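Local coordinates for protein beta-fructofuranosidase (Arthrobacter, PDB 3WPU) that belongs to the levansucrase/invertase family within the beta-fructosidase clan, whose members are built on a five-bladed beta-propeller, at residues D23-W28 with I327-C332; A85-V90 with Y424-G429; E94-L99 with A482-N487. All coordinates share one frame; numbering follows the deposited sequence.

Contact 1: D23-W28 with I327-C332; sequences DFTAKW and ILSANC
Ala26 and Leu328 pair as parallel strand neighbours, and Lys27 pairs with Ser329 one step further on. Ala26 brackets Leu328 with its two peptide groups. Its N-H goes to Ile327 O at 3.1 Å, while its carbonyl takes Ser329 N at 2.8 Å. Ser329 then receives Trp28 N on its own O at 2.9 Å, so it brackets Lys27 in the same way.

In Leu328, CG stands anti to the backbone N (chi1 -177°), which turns the branch toward the partner strand. CB and CG each lie 4.2 Å from Ala26 O. At the tip, CD1 sits 3.7 Å from that same oxygen, 3.9 Å from Trp28 N and 4.0 Å from Ala26 CB, so one methyl spans both residues. On the other face Ser329 OG lies 3.7 Å from Lys27 CG, with the Thr25 methyl close by. Trp28 sends its ring further on, brushing Ala330 CB before NE1 bonds to Ser389 O.

Past the paired residues a water bridges Trp28 O and Asn331 O, and Cys332 is in disulfide linkage with Cys276. The chemistry is mainly peptide to peptide, with apolar packing on the Ala26–Leu328 face: the N-terminal segment adds a short parallel edge strand to the mixed sheet containing strand 321-331.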
loop_
_atom_site.group_PDB
_atom_site.type_symbol
_atom_site.label_atom_id
_atom_site.label_comp_id
_atom_site.label_asym_id
_atom_site.label_seq_id
_atom_site.Cartn_x
_atom_site.Cartn_y
_atom_site.Cartn_z
ATOM N N ASP A 23 4.689 13.387 20.661
ATOM C CA ASP A 23 5.987 12.880 20.215
ATOM C C ASP A 23 6.173 11.378 20.342
ATOM O O ASP A 23 7.205 10.846 19.911
ATOM C CB ASP A 23 7.071 13.643 20.956
ATOM C CG ASP A 23 7.058 15.075 20.582
ATOM O OD1 ASP A 23 6.429 15.885 21.298
ATOM O OD2 ASP A 23 7.586 15.372 19.514
ATOM N N PHE A 24 5.191 10.682 20.901
ATOM C CA PHE A 24 5.325 9.256 21.086
ATOM C C PHE A 24 5.412 8.523 19.757
ATOM O O PHE A 24 4.547 8.677 18.905
ATOM C CB PHE A 24 4.133 8.707 21.840
ATOM C CG PHE A 24 4.243 7.244 22.106
ATOM C CD1 PHE A 24 4.876 6.773 23.246
ATOM C CD2 PHE A 24 3.749 6.328 21.180
ATOM C CE1 PHE A 24 4.965 5.402 23.493
ATOM C CE2 PHE A 24 3.869 4.963 21.404
ATOM C CZ PHE A 24 4.479 4.499 22.561
ATOM N N THR A 25 6.423 7.682 19.633
ATOM C CA THR A 25 6.603 6.823 18.455
ATOM C C THR A 25 6.624 5.380 18.949
ATOM O O THR A 25 7.475 5.008 19.788
ATOM C CB THR A 25 7.917 7.129 17.745
ATOM O OG1 THR A 25 7.949 8.471 17.268
ATOM C CG2 THR A 25 8.123 6.187 16.544
ATOM N N ALA A 26 5.706 4.573 18.416
ATOM C CA ALA A 26 5.634 3.142 18.736
ATOM C C ALA A 26 6.815 2.450 18.088
ATOM O O ALA A 26 7.259 2.879 17.023
ATOM C CB ALA A 26 4.358 2.518 18.217
ATOM N N LYS A 27 7.292 1.397 18.739
ATOM C CA LYS A 27 8.385 0.577 18.198
ATOM C C LYS A 27 7.899 -0.807 17.851
ATOM O O LYS A 27 7.233 -1.481 18.655
ATOM C CB LYS A 27 9.516 0.476 19.222
ATOM C CG LYS A 27 10.146 1.820 19.560
ATOM C CD LYS A 27 11.291 1.649 20.526
ATOM C CE LYS A 27 11.914 2.972 20.896
ATOM N NZ LYS A 27 11.039 3.701 21.841
ATOM N N TRP A 28 8.248 -1.259 16.640
ATOM C CA TRP A 28 8.173 -2.669 16.291
ATOM C C TRP A 28 9.524 -3.218 16.707
ATOM O O TRP A 28 10.527 -2.910 16.070
ATOM C CB TRP A 28 7.953 -2.843 14.793
ATOM C CG TRP A 28 7.789 -4.248 14.334
ATOM C CD1 TRP A 28 7.391 -5.317 15.082
ATOM C CD2 TRP A 28 7.977 -4.751 12.994
ATOM N NE1 TRP A 28 7.360 -6.452 14.306
ATOM C CE2 TRP A 28 7.656 -6.110 13.017
ATOM C CE3 TRP A 28 8.309 -4.153 11.774
ATOM C CZ2 TRP A 28 7.737 -6.910 11.883
ATOM C CZ3 TRP A 28 8.419 -4.964 10.659
ATOM C CH2 TRP A 28 8.088 -6.299 10.719
ATOM N N ILE A 327 4.975 7.713 13.652
ATOM C CA ILE A 327 4.077 6.862 14.473
ATOM C C ILE A 327 4.585 5.461 14.747
ATOM O O ILE A 327 4.142 4.826 15.721
ATOM C CB ILE A 327 2.620 6.807 13.941
ATOM C CG1 ILE A 327 2.570 6.351 12.471
ATOM C CG2 ILE A 327 1.944 8.165 14.084
ATOM C CD1 ILE A 327 1.171 6.048 11.968
ATOM N N LEU A 328 5.477 4.946 13.899
ATOM C CA LEU A 328 6.083 3.637 14.118
ATOM C C LEU A 328 7.534 3.675 13.643
ATOM O O LEU A 328 7.844 4.310 12.615
ATOM C CB LEU A 328 5.320 2.563 13.354
ATOM C CG LEU A 328 5.809 1.123 13.546
ATOM C CD1 LEU A 328 5.333 0.564 14.880
ATOM C CD2 LEU A 328 5.425 0.216 12.382
ATOM N N SER A 329 8.424 3.118 14.444
ATOM C CA SER A 329 9.825 2.914 14.042
ATOM C C SER A 329 10.155 1.458 14.154
ATOM O O SER A 329 9.639 0.759 15.032
ATOM C CB SER A 329 10.804 3.718 14.898
ATOM O OG SER A 329 10.695 3.405 16.290
ATOM N N ALA A 330 11.033 1.014 13.248
ATOM C CA ALA A 330 11.540 -0.333 13.187
ATOM C C ALA A 330 13.084 -0.352 13.247
ATOM O O ALA A 330 13.762 -1.076 12.481
ATOM C CB ALA A 330 11.042 -0.995 11.912
ATOM N N ASN A 331 13.629 0.453 14.150
ATOM C CA ASN A 331 15.081 0.587 14.301
ATOM C C ASN A 331 15.699 -0.729 14.722
ATOM O O ASN A 331 15.228 -1.390 15.653
ATOM C CB ASN A 331 15.458 1.693 15.285
ATOM C CG ASN A 331 14.996 3.065 14.824
ATOM O OD1 ASN A 331 14.622 3.266 13.680
ATOM N ND2 ASN A 331 14.977 4.009 15.749
ATOM N N CYS A 332 16.705 -1.133 13.956
ATOM C CA CYS A 332 17.330 -2.447 14.050
ATOM C C CYS A 332 16.371 -3.627 13.800
ATOM O O CYS A 332 16.594 -4.734 14.294
ATOM C CB CYS A 332 18.063 -2.586 15.399
ATOM S SG CYS A 332 19.461 -1.438 15.505
HETATM O O HOH W 1 12.538 -1.266 16.808
#

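Contact 2: A85-V90 with Y424-G429; sequences ANQYSV and YVMPGG
Gln87 pushes its amide group against Met426 and Pro427, and this is the tight part of the contact. The chain is extended beyond CG (chi2 -177°), which carries the amide across to the other segment, where it crosses the methionine side chain at about a right angle. OE1 lies only 3.1 Å from Met426 CG and 3.2 Å from its CB, with Pro427 CD at 3.4 Å. It also meets the Tyr424 ring at its edge, in the ring plane, 3.5 Å from CE2. NE2 points a weak hydrogen bond at Met426 SD, 3.5 Å long, but its stronger partner is Pro485 O.

The segment leading into strand 88-90 of the large mixed sheet meets the end of strand 423-425, an edge strand of a four-stranded antiparallel sheet, consistent with two blades of the five-bladed beta-propeller being joined at their ends. Residues 426-429 make the turn into strand 430-434.

The looser part is a water bridge: the same OE1 also takes a bond from a water, which donates to Ala85 O as well (2.7 Å) and accepts from Tyr424 OH (2.7 Å), so its three bonds tie together groups that do not bond directly. Pro427 packs at the partly exposed margin: its CG touches Ala85 O at 3.6 Å, while Asn86 gives the proline just a distant backbone approach.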
loop_
_atom_site.group_PDB
_atom_site.type_symbol
_atom_site.label_atom_id
_atom_site.label_comp_id
_atom_site.label_asym_id
_atom_site.label_seq_id
_atom_site.Cartn_x
_atom_site.Cartn_y
_atom_site.Cartn_z
ATOM N N ALA A 85 -11.647 5.743 3.175
ATOM C CA ALA A 85 -11.032 4.683 2.323
ATOM C C ALA A 85 -12.056 3.792 1.600
ATOM O O ALA A 85 -11.714 2.739 1.035
ATOM C CB ALA A 85 -10.009 3.864 3.115
ATOM N N ASN A 86 -13.311 4.240 1.520
ATOM C CA ASN A 86 -14.252 3.606 0.620
ATOM C C ASN A 86 -13.721 3.756 -0.792
ATOM O O ASN A 86 -13.024 4.741 -1.086
ATOM C CB ASN A 86 -15.619 4.271 0.693
ATOM C CG ASN A 86 -16.280 4.069 2.018
ATOM O OD1 ASN A 86 -16.401 2.947 2.483
ATOM N ND2 ASN A 86 -16.713 5.171 2.654
ATOM N N GLN A 87 -14.015 2.761 -1.625
ATOM C CA GLN A 87 -13.520 2.682 -2.988
ATOM C C GLN A 87 -14.622 2.994 -3.992
ATOM O O GLN A 87 -15.754 2.506 -3.865
ATOM C CB GLN A 87 -12.879 1.308 -3.234
ATOM C CG GLN A 87 -11.770 1.058 -2.217
ATOM C CD GLN A 87 -10.980 -0.220 -2.363
ATOM O OE1 GLN A 87 -9.973 -0.406 -1.651
ATOM N NE2 GLN A 87 -11.377 -1.082 -3.274
ATOM N N TYR A 88 -14.276 3.806 -4.995
ATOM C CA TYR A 88 -15.260 4.418 -5.879
ATOM C C TYR A 88 -15.260 4.039 -7.359
ATOM O O TYR A 88 -14.213 3.875 -7.994
ATOM C CB TYR A 88 -15.116 5.925 -5.810
ATOM C CG TYR A 88 -15.726 6.518 -4.577
ATOM C CD1 TYR A 88 -15.091 6.406 -3.351
ATOM C CD2 TYR A 88 -16.941 7.192 -4.637
ATOM C CE1 TYR A 88 -15.647 6.932 -2.210
ATOM C CE2 TYR A 88 -17.512 7.727 -3.492
ATOM C CZ TYR A 88 -16.866 7.578 -2.277
ATOM O OH TYR A 88 -17.395 8.116 -1.124
ATOM N N SER A 89 -16.479 3.950 -7.898
ATOM C CA SER A 89 -16.721 4.049 -9.328
ATOM C C SER A 89 -17.211 5.467 -9.582
ATOM O O SER A 89 -17.747 6.107 -8.667
ATOM C CB SER A 89 -17.754 3.008 -9.783
ATOM O OG SER A 89 -19.017 3.282 -9.211
ATOM N N VAL A 90 -17.036 5.952 -10.810
ATOM C CA VAL A 90 -17.540 7.271 -11.232
ATOM C C VAL A 90 -18.362 7.080 -12.504
ATOM O O VAL A 90 -17.891 6.516 -13.500
ATOM C CB VAL A 90 -16.412 8.305 -11.486
ATOM C CG1 VAL A 90 -17.008 9.671 -11.827
ATOM C CG2 VAL A 90 -15.501 8.437 -10.268
ATOM N N TYR A 424 -2.408 -4.085 -0.595
ATOM C CA TYR A 424 -3.244 -2.975 -0.161
ATOM C C TYR A 424 -4.528 -3.557 0.384
ATOM O O TYR A 424 -5.201 -4.333 -0.293
ATOM C CB TYR A 424 -3.508 -2.049 -1.357
ATOM C CG TYR A 424 -4.409 -0.898 -0.988
ATOM C CD1 TYR A 424 -3.904 0.240 -0.376
ATOM C CD2 TYR A 424 -5.764 -0.977 -1.227
ATOM C CE1 TYR A 424 -4.733 1.274 0.020
ATOM C CE2 TYR A 424 -6.611 0.064 -0.854
ATOM C CZ TYR A 424 -6.103 1.180 -0.257
ATOM O OH TYR A 424 -6.923 2.247 0.122
ATOM N N VAL A 425 -4.869 -3.169 1.626
ATOM C CA VAL A 425 -6.043 -3.690 2.318
ATOM C C VAL A 425 -7.253 -2.792 2.028
ATOM O O VAL A 425 -7.219 -1.587 2.278
ATOM C CB VAL A 425 -5.810 -3.776 3.851
ATOM C CG1 VAL A 425 -6.968 -4.497 4.504
ATOM C CG2 VAL A 425 -4.482 -4.483 4.144
ATOM N N MET A 426 -8.296 -3.421 1.498
ATOM C CA MET A 426 -9.502 -2.784 1.018
ATOM C C MET A 426 -10.622 -3.044 2.005
ATOM O O MET A 426 -10.507 -3.898 2.889
ATOM C CB MET A 426 -9.871 -3.378 -0.344
ATOM C CG MET A 426 -8.728 -3.270 -1.322
ATOM S SD MET A 426 -9.087 -3.718 -3.039
ATOM C CE MET A 426 -9.386 -5.482 -2.856
ATOM N N PRO A 427 -11.744 -2.338 1.835
ATOM C CA PRO A 427 -12.860 -2.555 2.748
ATOM C C PRO A 427 -13.292 -4.025 2.829
ATOM O O PRO A 427 -13.238 -4.773 1.824
ATOM C CB PRO A 427 -13.952 -1.664 2.157
ATOM C CG PRO A 427 -13.183 -0.555 1.510
ATOM C CD PRO A 427 -12.036 -1.281 0.850
ATOM N N GLY A 428 -13.629 -4.444 4.051
ATOM C CA GLY A 428 -14.004 -5.822 4.328
ATOM C C GLY A 428 -12.843 -6.801 4.375
ATOM O O GLY A 428 -13.048 -8.010 4.342
ATOM N N GLY A 429 -11.625 -6.282 4.469
ATOM C CA GLY A 429 -10.449 -7.115 4.606
ATOM C C GLY A 429 -10.018 -7.779 3.334
ATOM O O GLY A 429 -9.198 -8.688 3.396
HETATM O O HOH W 2 -9.501 1.477 0.302
#

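Contact 3: E94-L99 with A482-N487; sequences EIIFSL and ADIPAN
Glu94 and Ile96 project from the same face of strand 93-102, two residues apart, and each meets the loop 482-487 in its own way: the acid grips backbone, the isoleucine packs on a side chain. Glu94 reaches out extended, bringing its carboxylate alongside the Ile484–Ala486 backbone. Ala486 N donates to Glu94 OE2 at 2.9 Å in a nearly straight bond, 168° at the hydrogen, although the N-H comes down from above the carboxylate plane, 61° out of it. Pro485 CA also lies close to OE2, and the Ala486 methyl rests against the stem of the acid, its CB 3.9 Å from Glu94 CG.

The second carboxylate oxygen is turned to Arg121 of the adjacent strand 115-122, whose NE forms a salt bridge with OE1. Arg121 also pairs with Asp483 OD1. That shared guanidinium probably offsets the repulsion between the two acids, since Glu94 OE1 and Asp483 OD1 are 5.3 Å apart.

Ile96 and Ile484 cross at about a right angle, with the methyl branches doing the touching: CG2 of Ile96 meets CG2 of Ile484 at 3.8 Å. In Ile96, CG1 sits between the backbone N and the carbonyl carbon (chi1 61°), which puts CG2 beside the N and on the side facing the loop. Thr77 of strand 72-81 touches both isoleucines.

Here an irregular segment lies across one face of the large mixed sheet, consistent with a loop covering part of a propeller blade just before the chain enters strand 488-493, which joins the same sheet parallel to strand 88-90.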
loop_
_atom_site.group_PDB
_atom_site.type_symbol
_atom_site.label_atom_id
_atom_site.label_comp_id
_atom_site.label_asym_id
_atom_site.label_seq_id
_atom_site.Cartn_x
_atom_site.Cartn_y
_atom_site.Cartn_z
ATOM N N GLU A 94 -15.421 1.670 -12.542
ATOM C CA GLU A 94 -14.381 1.512 -11.508
ATOM C C GLU A 94 -13.092 2.025 -12.164
ATOM O O GLU A 94 -12.862 1.754 -13.345
ATOM C CB GLU A 94 -14.212 0.063 -11.066
ATOM C CG GLU A 94 -15.393 -0.471 -10.290
ATOM C CD GLU A 94 -15.222 -1.877 -9.779
ATOM O OE1 GLU A 94 -14.354 -2.640 -10.279
ATOM O OE2 GLU A 94 -16.003 -2.248 -8.876
ATOM N N ILE A 95 -12.273 2.748 -11.391
ATOM C CA ILE A 95 -11.055 3.391 -11.858
ATOM C C ILE A 95 -9.945 3.091 -10.849
ATOM O O ILE A 95 -10.115 3.279 -9.641
ATOM C CB ILE A 95 -11.220 4.929 -11.966
ATOM C CG1 ILE A 95 -12.237 5.296 -13.047
ATOM C CG2 ILE A 95 -9.867 5.597 -12.233
ATOM C CD1 ILE A 95 -12.752 6.709 -12.932
ATOM N N ILE A 96 -8.817 2.604 -11.357
ATOM C CA ILE A 96 -7.622 2.386 -10.532
ATOM C C ILE A 96 -6.419 3.081 -11.143
ATOM O O ILE A 96 -6.374 3.345 -12.364
ATOM C CB ILE A 96 -7.322 0.902 -10.311
ATOM C CG1 ILE A 96 -7.063 0.218 -11.654
ATOM C CG2 ILE A 96 -8.457 0.258 -9.511
ATOM C CD1 ILE A 96 -6.645 -1.240 -11.561
ATOM N N PHE A 97 -5.465 3.379 -10.272
ATOM C CA PHE A 97 -4.163 3.932 -10.649
ATOM C C PHE A 97 -3.102 2.908 -10.362
ATOM O O PHE A 97 -3.174 2.213 -9.338
ATOM C CB PHE A 97 -3.873 5.197 -9.840
ATOM C CG PHE A 97 -4.735 6.362 -10.218
ATOM C CD1 PHE A 97 -4.391 7.176 -11.282
ATOM C CD2 PHE A 97 -5.874 6.650 -9.500
ATOM C CE1 PHE A 97 -5.169 8.263 -11.634
ATOM C CE2 PHE A 97 -6.655 7.742 -9.842
ATOM C CZ PHE A 97 -6.307 8.543 -10.903
ATOM N N SER A 98 -2.119 2.799 -11.261
ATOM C CA SER A 98 -1.039 1.847 -11.115
ATOM C C SER A 98 0.306 2.427 -11.530
ATOM O O SER A 98 0.379 3.251 -12.452
ATOM C CB SER A 98 -1.253 0.622 -12.012
ATOM O OG SER A 98 -2.475 -0.062 -11.778
ATOM N N LEU A 99 1.381 1.950 -10.891
ATOM C CA LEU A 99 2.719 2.162 -11.406
ATOM C C LEU A 99 2.865 1.241 -12.611
ATOM O O LEU A 99 2.528 0.055 -12.524
ATOM C CB LEU A 99 3.805 1.821 -10.375
ATOM C CG LEU A 99 3.790 2.655 -9.090
ATOM C CD1 LEU A 99 5.067 2.444 -8.313
ATOM C CD2 LEU A 99 3.560 4.116 -9.430
ATOM N N ALA A 482 -7.059 -9.407 -10.101
ATOM C CA ALA A 482 -7.057 -7.950 -10.205
ATOM C C ALA A 482 -8.403 -7.348 -9.770
ATOM O O ALA A 482 -8.843 -6.314 -10.267
ATOM C CB ALA A 482 -6.664 -7.512 -11.615
ATOM N N ASP A 483 -9.046 -7.999 -8.800
ATOM C CA ASP A 483 -10.327 -7.509 -8.339
ATOM C C ASP A 483 -10.132 -6.389 -7.309
ATOM O O ASP A 483 -9.719 -6.638 -6.175
ATOM C CB ASP A 483 -11.158 -8.657 -7.750
ATOM C CG ASP A 483 -12.587 -8.248 -7.453
ATOM O OD1 ASP A 483 -13.067 -7.277 -8.069
ATOM O OD2 ASP A 483 -13.243 -8.937 -6.628
ATOM N N ILE A 484 -10.462 -5.165 -7.710
ATOM C CA ILE A 484 -10.396 -4.002 -6.843
ATOM C C ILE A 484 -11.790 -3.336 -6.851
ATOM O O ILE A 484 -12.057 -2.405 -7.618
ATOM C CB ILE A 484 -9.277 -3.052 -7.299
ATOM C CG1 ILE A 484 -7.933 -3.785 -7.211
ATOM C CG2 ILE A 484 -9.293 -1.786 -6.440
ATOM C CD1 ILE A 484 -6.711 -2.960 -7.531
ATOM N N PRO A 485 -12.698 -3.873 -6.051
ATOM C CA PRO A 485 -14.095 -3.500 -6.205
ATOM C C PRO A 485 -14.466 -2.186 -5.530
ATOM O O PRO A 485 -13.981 -1.873 -4.433
ATOM C CB PRO A 485 -14.832 -4.667 -5.521
ATOM C CG PRO A 485 -13.889 -5.169 -4.515
ATOM C CD PRO A 485 -12.512 -4.943 -5.055
ATOM N N ALA A 486 -15.381 -1.450 -6.150
ATOM C CA ALA A 486 -15.906 -0.210 -5.569
ATOM C C ALA A 486 -17.082 -0.554 -4.665
ATOM O O ALA A 486 -17.944 -1.340 -5.056
ATOM C CB ALA A 486 -16.342 0.737 -6.669
ATOM N N ASN A 487 -17.115 0.025 -3.464
ATOM C CA ASN A 487 -18.282 -0.098 -2.585
ATOM C C ASN A 487 -19.083 1.197 -2.499
ATOM O O ASN A 487 -20.140 1.232 -1.872
ATOM C CB ASN A 487 -17.875 -0.585 -1.184
ATOM C CG ASN A 487 -16.947 0.372 -0.482
ATOM O OD1 ASN A 487 -15.858 0.678 -0.983
ATOM N ND2 ASN A 487 -17.356 0.854 0.685
#

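Contacts 2 and 3 form one continuous patch, their centres 8 Å apart. Strands 88-90 and 93-102 are consecutive and neighbours in the large mixed sheet, and Asn487 ties the two contacts together: its OD1 and Gln87 N are 2.9 Å apart, as are its ND2 and Asn86 OD1, both probable hydrogen bonds. Ala486 CB also packs 3.4 Å from Gln87 O. Contact 1 belongs to a different sheet, with its centre about 27 Å from that of contact 2 and about 31 Å from that of contact 3, which lies on the opposite side of the chain's centre. In sequence all three cross, each joining an early segment to a much later one.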